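Local atomic coordinates of cytochrome C' (Rhodopseudomonas palustris, PDB entry 1MQV), a protein that carries a covalently bound, high-spin heme c without a sixth ligand and has electron transfer activity, though its exact function is not known. Residues D3-A6 with Q7-I11. The protein carries 3 engineered substitutions. Sequence-based numbering, arbitrary orientation.
With HEC (heme c), chain C.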
loop_
_atom_site.group_PDB
_atom_site.type_symbol
_atom_site.label_atom_id
_atom_site.label_comp_id
_atom_site.label_asym_id
_atom_site.label_seq_id
_atom_site.Cartn_x
_atom_site.Cartn_y
_atom_site.Cartn_z
ATOM N N ASP A 3 8.409 -18.668 4.621
ATOM C CA ASP A 3 8.371 -17.916 3.372
ATOM C C ASP A 3 7.711 -16.545 3.488
ATOM O O ASP A 3 6.590 -16.324 3.009
ATOM C CB ASP A 3 7.673 -18.716 2.272
ATOM C CG ASP A 3 8.212 -18.381 0.873
ATOM O OD1 ASP A 3 8.793 -17.282 0.679
ATOM O OD2 ASP A 3 8.054 -19.221 -0.041
ATOM N N VAL A 4 8.421 -15.621 4.121
ATOM C CA VAL A 4 7.923 -14.256 4.273
ATOM C C VAL A 4 7.802 -13.584 2.923
ATOM O O VAL A 4 7.030 -12.636 2.791
ATOM C CB VAL A 4 8.876 -13.364 5.092
ATOM C CG1 VAL A 4 8.789 -13.703 6.560
ATOM C CG2 VAL A 4 10.307 -13.541 4.572
ATOM N N ILE A 5 8.583 -14.027 1.936
ATOM C CA ILE A 5 8.512 -13.395 0.613
ATOM C C ILE A 5 7.156 -13.748 0.037
ATOM O O ILE A 5 6.498 -12.927 -0.575
ATOM C CB ILE A 5 9.667 -13.878 -0.341
ATOM C CG1 ILE A 5 10.942 -13.097 -0.026
ATOM C CG2 ILE A 5 9.356 -13.570 -1.813
ATOM C CD1 ILE A 5 12.179 -13.687 -0.648
ATOM N N ALA A 6 6.708 -14.975 0.258
ATOM C CA ALA A 6 5.409 -15.332 -0.269
ATOM C C ALA A 6 4.325 -14.605 0.519
ATOM O O ALA A 6 3.319 -14.162 -0.053
ATOM C CB ALA A 6 5.205 -16.846 -0.192
ATOM N N GLN A 7 4.520 -14.447 1.820
ATOM C CA GLN A 7 3.511 -13.782 2.627
ATOM C C GLN A 7 3.322 -12.343 2.226
ATOM O O GLN A 7 2.189 -11.869 2.061
ATOM C CB GLN A 7 3.900 -13.748 4.093
ATOM C CG GLN A 7 3.628 -15.001 4.873
ATOM C CD GLN A 7 4.212 -14.903 6.264
ATOM O OE1 GLN A 7 5.148 -15.613 6.593
ATOM N NE2 GLN A 7 3.667 -14.007 7.079
ATOM N N ARG A 8 4.434 -11.643 2.099
ATOM C CA ARG A 8 4.365 -10.202 1.788
ATOM C C ARG A 8 3.858 -9.952 0.378
ATOM O O ARG A 8 3.131 -8.996 0.148
ATOM C CB ARG A 8 5.728 -9.510 2.038
ATOM C CG ARG A 8 6.827 -9.847 1.024
ATOM C CD ARG A 8 8.188 -9.694 1.661
ATOM N NE ARG A 8 9.265 -9.637 0.675
ATOM C CZ ARG A 8 10.564 -9.723 0.989
ATOM N NH1 ARG A 8 10.945 -9.876 2.259
ATOM N NH2 ARG A 8 11.487 -9.643 0.042
ATOM N N LYS A 9 4.192 -10.822 -0.575
ATOM C CA LYS A 9 3.689 -10.606 -1.923
ATOM C C LYS A 9 2.178 -10.799 -1.969
ATOM O O LYS A 9 1.483 -10.133 -2.761
ATOM C CB LYS A 9 4.381 -11.576 -2.905
ATOM C CG LYS A 9 5.774 -11.121 -3.416
ATOM C CD LYS A 9 6.333 -12.272 -4.292
ATOM C CE LYS A 9 7.131 -11.802 -5.469
ATOM N NZ LYS A 9 7.516 -13.001 -6.259
ATOM N N ALA A 10 1.664 -11.698 -1.125
ATOM C CA ALA A 10 0.231 -11.958 -1.083
ATOM C C ALA A 10 -0.493 -10.728 -0.520
ATOM O O ALA A 10 -1.546 -10.315 -1.018
ATOM C CB ALA A 10 -0.073 -13.184 -0.219
ATOM N N ILE A 11 0.089 -10.137 0.507
ATOM C CA ILE A 11 -0.517 -8.946 1.120
ATOM C C ILE A 11 -0.427 -7.747 0.141
ATOM O O ILE A 11 -1.378 -6.977 0.021
ATOM C CB ILE A 11 0.182 -8.584 2.437
ATOM C CG1 ILE A 11 -0.175 -9.611 3.520
ATOM C CG2 ILE A 11 -0.212 -7.137 2.874
ATOM C CD1 ILE A 11 0.818 -9.593 4.696
HETATM FE FE HEC C . 4.058 -2.062 -3.221
HETATM C CHA HEC C . 5.122 -5.021 -4.422
HETATM C CHB HEC C . 1.043 -2.537 -4.766
HETATM C CHC HEC C . 2.709 0.480 -1.438
HETATM C CHD HEC C . 6.979 -1.765 -1.252
HETATM N NA HEC C . 3.232 -3.525 -4.404
HETATM C C1A HEC C . 3.869 -4.672 -4.769
HETATM C C2A HEC C . 3.000 -5.436 -5.584
HETATM C C3A HEC C . 1.799 -4.733 -5.738
HETATM C C4A HEC C . 1.990 -3.527 -4.962
HETATM C CMA HEC C . 0.534 -4.987 -6.496
HETATM C CAA HEC C . 3.357 -6.755 -6.257
HETATM C CBA HEC C . 3.019 -7.900 -5.329
HETATM C CGA HEC C . 3.172 -9.256 -6.031
HETATM O O1A HEC C . 2.144 -9.811 -6.432
HETATM O O2A HEC C . 4.313 -9.737 -6.170
HETATM N NB HEC C . 2.307 -1.219 -3.147
HETATM C C1B HEC C . 1.189 -1.434 -3.935
HETATM C C2B HEC C . 0.133 -0.416 -3.746
HETATM C C3B HEC C . 0.602 0.433 -2.822
HETATM C C4B HEC C . 1.942 -0.086 -2.419
HETATM C CMB HEC C . -1.205 -0.390 -4.548
HETATM C CAB HEC C . -0.027 1.640 -2.287
HETATM C CBB HEC C . -1.345 1.680 -1.808
HETATM N NC HEC C . 4.675 -0.960 -1.645
HETATM C C1C HEC C . 3.990 0.090 -1.035
HETATM C C2C HEC C . 4.784 0.745 -0.068
HETATM C C3C HEC C . 6.020 0.158 0.003
HETATM C C4C HEC C . 5.916 -0.924 -1.023
HETATM C CMC HEC C . 4.395 2.076 0.661
HETATM C CAC HEC C . 7.237 0.459 0.745
HETATM C CBC HEC C . 7.112 1.223 1.996
HETATM N ND HEC C . 5.750 -3.132 -2.874
HETATM C C1D HEC C . 6.893 -2.856 -2.168
HETATM C C2D HEC C . 7.949 -3.861 -2.415
HETATM C C3D HEC C . 7.397 -4.747 -3.309
HETATM C C4D HEC C . 6.026 -4.319 -3.583
HETATM C CMD HEC C . 9.244 -3.935 -1.552
HETATM C CAD HEC C . 8.134 -6.073 -3.822
HETATM C CBD HEC C . 7.640 -7.186 -2.849
HETATM C CGD HEC C . 8.428 -8.471 -3.088
HETATM O O1D HEC C . 8.582 -8.788 -4.276
HETATM O O2D HEC C . 8.877 -9.113 -2.118
#
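Ile5 and Arg8 run side by side in a helix's first turns, a worked example of how an N-terminal turn can present an arginine to a cofactor. In the packing contacts, Ile5 CG1 sits over the centre of the guanidinium face, 3.5 Å from Arg8 CZ, while Ile5 CG2 lies 4.1 Å from Lys9 CD. Arg8 CG occupies the position between backbone N and carbonyl carbon (chi1 72°), and from there the chain, extended to NE, passes Val4 O and turns the guanidinium edge, in plane, to heme c. Arg8 NE gives heme propionate O2D a nearly straight hydrogen bond of 2.9 Å (168°), and NH2 adds a weak one. Thr65, Ser59 and the carbonyl of Leu54 take further guanidinium hydrogens, fixing its rotation. An alanine here would probably leave the propionate without this charged partner and open a gap beside Ile5. Lys9 CG passes 3.4 Å from heme O2A, and its NZ hydrogen-bonds to Asp64 O. In the backbone, Arg8 N reaches Val4 O at 2.9 Å. Asp3 N-caps the helix, its side-chain OD1 met by Ala6 N at 3.1 Å from above the carboxylate plane. The turn begins helix 4-27 of the four-helix bundle, facing the loop between helices 34-50 and 75-95.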